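Local coordinates for 3-oxoacyl-(Acyl-carrier protein) synthase (Burkholderia xenovorans, PDB 4EFI), which probably catalyses the condensation of an acyl group with malonyl-acyl-carrier protein to give 3-oxoacyl-acyl-carrier protein, at residues 90-94 with 105-109; 154-158 with 301-305. One frame throughout, in Å; residues are numbered along the deposited sequence.

Following the chain from the N terminus, the first segment met is strand 90-94, and after a ten-residue linker the chain returns to it as helix 105-112; interaction 1 closes this short loop within a beta-alpha-beta unit that ends in strand 120-124. The chain then passes helix 130-143 and reaches strand 149-156, where interaction 2 opens. Its closure is long-range: 142 residues lie between its two segments. The two contacts therefore follow in series, neither nesting nor crossing. They meet in the same mixed sheet, whose strands 90-94 and 149-156 are parallel neighbours: Val-94 O lies 3.1 Å from Gly-155 N, a probable hydrogen bond. Interaction 1 packs a helix on this sheet; interaction 2 ties it to the loop before helix 305-313.

Interaction 1 (90-94 with 105-109); sequences ALIFV and TAFVL
Phe-93 projects from its strand against helix 105-112, where CB and the ring meet three residues, Thr-105, Ala-106 and Leu-109. CB rests against the methyl of Ala-106, at 4.1 Å. With CG anti to the backbone N (chi1 179°), the ring then reaches past Ala-106, and the other two residues approach it from the same side. Leu-109 CD1 comes obliquely to within 3.8 Å of Phe-93 CD1, whereas CE2 lies 3.5 Å from Thr-105 CB and Thr-105 CG2 sits over the face, 4.0 Å from the ring centroid in a CH-pi contact and displaced toward the rim. Thr-105 thus offers its carbon side to the ring, and its OG1 is hydrogen-bonded to Asn-99 N. Two residues earlier on the strand, Leu-91 spreads its methyls: CD2 meets Ala-106 CB at 3.9 Å and CD1 meets Leu-109 CB at 4.0 Å, the two leucines crossing at about a right angle. Asp-123 accepts hydrogen bonds from the backbone N atoms of Thr-105 and Ala-106, tying them to strand 120-124. Segment 105-109 runs at 133° to strand 90-94 in the crossover of a beta-alpha-beta unit, while Ile-92 on the other side of the strand packs on helix 130-143.

Interaction 2 (154-158 with 301-305); sequences VGDTI and TSCAS
Val-154 begins the contact by laying CG1 against Cys-303, 3.7 Å from its CB and 3.3 Å from its carbonyl O; CG1 stands anti to the backbone N (chi1 -180°), the branch turned to this loop. At Gly-155 the backbone itself does the touching: its CA packs on the methyl of Ala-304. Asp-156 makes the polar link. Ser-302 OG donates a 2.8 Å hydrogen bond to Asp-156 OD2, arriving on the anti side and 17° out of the carboxylate plane. The other oxygen, OD1, is gripped by Gln-96 N and the hydroxyls of Ser-95 and Thr-97, so both ends of this buried carboxylate are held and its rotation is fixed. Farther on, Ile-158 CG1 packs on Ser-302 CB at 3.7 Å, giving the serine an apolar neighbour beside its polar one. The 3-10 turn at 303-304 leads into helix 305-313, and Ala-304 also touches Ala-176 and Thr-178 of strand 176-184. The loop thereby packs on the C-terminal part of strand 149-156, close to the centre of the molecule, where the two family regions of this thiolase-related protein come together.

Interaction 1 (90-94 with 105-109)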
loop_
_atom_site.group_PDB
_atom_site.type_symbol
_atom_site.label_atom_id
_atom_site.label_comp_id
_atom_site.label_asym_id
_atom_site.label_seq_id
_atom_site.Cartn_x
_atom_site.Cartn_y
_atom_site.Cartn_z
ATOM N N ALA A 90 -15.020 -12.993 -2.795
ATOM C CA ALA A 90 -13.943 -13.005 -1.810
ATOM C C ALA A 90 -13.628 -11.588 -1.397
ATOM O O ALA A 90 -13.731 -10.653 -2.208
ATOM C CB ALA A 90 -12.689 -13.652 -2.408
ATOM N N LEU A 91 -13.244 -11.432 -0.140
ATOM C CA LEU A 91 -12.726 -10.181 0.383
ATOM C C LEU A 91 -11.414 -10.486 1.094
ATOM O O LEU A 91 -11.355 -11.301 2.026
ATOM C CB LEU A 91 -13.704 -9.531 1.367
ATOM C CG LEU A 91 -13.258 -8.133 1.821
ATOM C CD1 LEU A 91 -14.396 -7.146 1.960
ATOM C CD2 LEU A 91 -12.439 -8.208 3.096
ATOM N N ILE A 92 -10.358 -9.823 0.636
ATOM C CA ILE A 92 -9.043 -9.949 1.244
ATOM C C ILE A 92 -8.696 -8.637 1.914
ATOM O O ILE A 92 -8.738 -7.599 1.259
ATOM C CB ILE A 92 -8.005 -10.269 0.167
ATOM C CG1 ILE A 92 -8.405 -11.532 -0.613
ATOM C CG2 ILE A 92 -6.625 -10.457 0.805
ATOM C CD1 ILE A 92 -7.464 -11.875 -1.774
ATOM N N PHE A 93 -8.388 -8.682 3.205
ATOM C CA PHE A 93 -8.017 -7.493 3.986
ATOM C C PHE A 93 -6.528 -7.527 4.269
ATOM O O PHE A 93 -6.039 -8.376 5.039
ATOM C CB PHE A 93 -8.831 -7.454 5.300
ATOM C CG PHE A 93 -8.512 -6.265 6.202
ATOM C CD1 PHE A 93 -8.750 -4.976 5.789
ATOM C CD2 PHE A 93 -8.000 -6.452 7.469
ATOM C CE1 PHE A 93 -8.480 -3.887 6.635
ATOM C CE2 PHE A 93 -7.722 -5.379 8.302
ATOM C CZ PHE A 93 -7.981 -4.110 7.895
ATOM N N VAL A 94 -5.793 -6.637 3.625
ATOM C CA VAL A 94 -4.349 -6.521 3.794
ATOM C C VAL A 94 -4.086 -5.297 4.646
ATOM O O VAL A 94 -4.462 -4.170 4.258
ATOM C CB VAL A 94 -3.638 -6.376 2.450
ATOM C CG1 VAL A 94 -2.126 -6.218 2.670
ATOM C CG2 VAL A 94 -3.956 -7.581 1.576
ATOM N N THR A 105 -10.550 -8.986 10.719
ATOM C CA THR A 105 -11.339 -7.835 10.296
ATOM C C THR A 105 -12.072 -8.110 8.975
ATOM O O THR A 105 -13.115 -7.500 8.688
ATOM C CB THR A 105 -10.434 -6.582 10.251
ATOM O OG1 THR A 105 -9.966 -6.301 11.576
ATOM C CG2 THR A 105 -11.173 -5.350 9.758
ATOM N N ALA A 106 -11.567 -9.051 8.176
ATOM C CA ALA A 106 -12.297 -9.423 6.967
ATOM C C ALA A 106 -13.700 -9.907 7.297
ATOM O O ALA A 106 -14.614 -9.694 6.516
ATOM C CB ALA A 106 -11.527 -10.471 6.192
ATOM N N PHE A 107 -13.892 -10.544 8.446
ATOM C CA PHE A 107 -15.236 -10.999 8.836
ATOM C C PHE A 107 -16.133 -9.827 9.188
ATOM O O PHE A 107 -17.329 -9.827 8.856
ATOM C CB PHE A 107 -15.163 -11.988 10.007
ATOM C CG PHE A 107 -14.531 -13.280 9.630
ATOM C CD1 PHE A 107 -15.242 -14.208 8.883
ATOM C CD2 PHE A 107 -13.230 -13.558 9.984
ATOM C CE1 PHE A 107 -14.663 -15.371 8.477
ATOM C CE2 PHE A 107 -12.644 -14.732 9.577
ATOM C CZ PHE A 107 -13.378 -15.642 8.818
ATOM N N VAL A 108 -15.563 -8.809 9.812
ATOM C CA VAL A 108 -16.313 -7.603 10.125
ATOM C C VAL A 108 -16.740 -6.924 8.820
ATOM O O VAL A 108 -17.882 -6.459 8.680
ATOM C CB VAL A 108 -15.456 -6.624 10.929
ATOM C CG1 VAL A 108 -16.210 -5.322 11.164
ATOM C CG2 VAL A 108 -15.023 -7.258 12.228
ATOM N N LEU A 109 -15.813 -6.804 7.869
ATOM C CA LEU A 109 -16.141 -6.207 6.574
ATOM C C LEU A 109 -17.187 -7.022 5.828
ATOM O O LEU A 109 -18.098 -6.456 5.203
ATOM C CB LEU A 109 -14.886 -6.047 5.735
ATOM C CG LEU A 109 -13.954 -4.909 6.152
ATOM C CD1 LEU A 109 -12.565 -5.119 5.613
ATOM C CD2 LEU A 109 -14.502 -3.560 5.653
#

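Interaction 2 (154-158 with 301-305)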
loop_
_atom_site.group_PDB
_atom_site.type_symbol
_atom_site.label_atom_id
_atom_site.label_comp_id
_atom_site.label_asym_id
_atom_site.label_seq_id
_atom_site.Cartn_x
_atom_site.Cartn_y
_atom_site.Cartn_z
ATOM N N VAL A 154 -7.321 -2.776 1.361
ATOM C CA VAL A 154 -5.910 -2.599 1.648
ATOM C C VAL A 154 -5.773 -1.254 2.362
ATOM O O VAL A 154 -6.088 -0.199 1.792
ATOM C CB VAL A 154 -5.054 -2.658 0.377
ATOM C CG1 VAL A 154 -3.562 -2.474 0.735
ATOM C CG2 VAL A 154 -5.314 -3.971 -0.355
ATOM N N GLY A 155 -5.367 -1.282 3.629
ATOM C CA GLY A 155 -5.385 -0.051 4.406
ATOM C C GLY A 155 -4.604 -0.175 5.689
ATOM O O GLY A 155 -4.274 -1.272 6.144
ATOM N N ASP A 156 -4.319 0.967 6.300
ATOM C CA ASP A 156 -3.556 0.975 7.542
ATOM C C ASP A 156 -3.802 2.280 8.270
ATOM O O ASP A 156 -4.102 3.315 7.641
ATOM C CB ASP A 156 -2.048 0.861 7.269
ATOM C CG ASP A 156 -1.452 -0.472 7.681
ATOM O OD1 ASP A 156 -1.972 -1.178 8.565
ATOM O OD2 ASP A 156 -0.409 -0.810 7.091
ATOM N N THR A 157 -3.637 2.246 9.584
ATOM C CA THR A 157 -3.558 3.473 10.378
ATOM C C THR A 157 -2.239 3.414 11.165
ATOM O O THR A 157 -2.219 3.254 12.378
ATOM C CB THR A 157 -4.745 3.670 11.336
ATOM O OG1 THR A 157 -4.810 2.581 12.255
ATOM C CG2 THR A 157 -6.063 3.742 10.580
ATOM N N ILE A 158 -1.118 3.540 10.462
ATOM C CA ILE A 158 0.184 3.442 11.113
ATOM C C ILE A 158 0.374 4.557 12.128
ATOM O O ILE A 158 1.190 4.432 13.050
ATOM C CB ILE A 158 1.360 3.465 10.105
ATOM C CG1 ILE A 158 1.291 2.235 9.207
ATOM C CG2 ILE A 158 2.726 3.584 10.808
ATOM C CD1 ILE A 158 1.306 0.910 9.932
ATOM N N THR A 301 1.552 6.187 3.542
ATOM C CA THR A 301 0.352 5.504 4.037
ATOM C C THR A 301 0.493 3.997 3.970
ATOM O O THR A 301 -0.492 3.264 3.906
ATOM C CB THR A 301 -0.915 5.944 3.286
ATOM O OG1 THR A 301 -0.770 5.700 1.878
ATOM C CG2 THR A 301 -1.200 7.429 3.551
ATOM N N SER A 302 1.733 3.531 4.049
ATOM C CA SER A 302 1.986 2.091 4.210
ATOM C C SER A 302 1.282 1.307 3.112
ATOM O O SER A 302 1.485 1.572 1.933
ATOM C CB SER A 302 1.471 1.647 5.579
ATOM O OG SER A 302 1.795 0.274 5.825
ATOM N N CYS A 303 0.659 0.173 3.379
ATOM C CA CYS A 303 0.110 -0.645 2.296
ATOM C C CYS A 303 -0.901 0.075 1.395
ATOM O O CYS A 303 -1.119 -0.353 0.270
ATOM C CB CYS A 303 -0.538 -1.934 2.824
ATOM S SG CYS A 303 -1.864 -1.664 3.996
ATOM N N ALA A 304 -1.516 1.145 1.893
ATOM C CA ALA A 304 -2.461 1.914 1.079
ATOM C C ALA A 304 -1.800 2.807 0.038
ATOM O O ALA A 304 -2.502 3.397 -0.794
ATOM C CB ALA A 304 -3.341 2.759 1.956
ATOM N N SER A 305 -0.479 2.931 0.072
ATOM C CA SER A 305 0.155 4.012 -0.659
ATOM C C SER A 305 -0.046 3.902 -2.177
ATOM O O SER A 305 -0.285 4.910 -2.832
ATOM C CB SER A 305 1.632 4.104 -0.293
ATOM O OG SER A 305 2.325 2.986 -0.810
#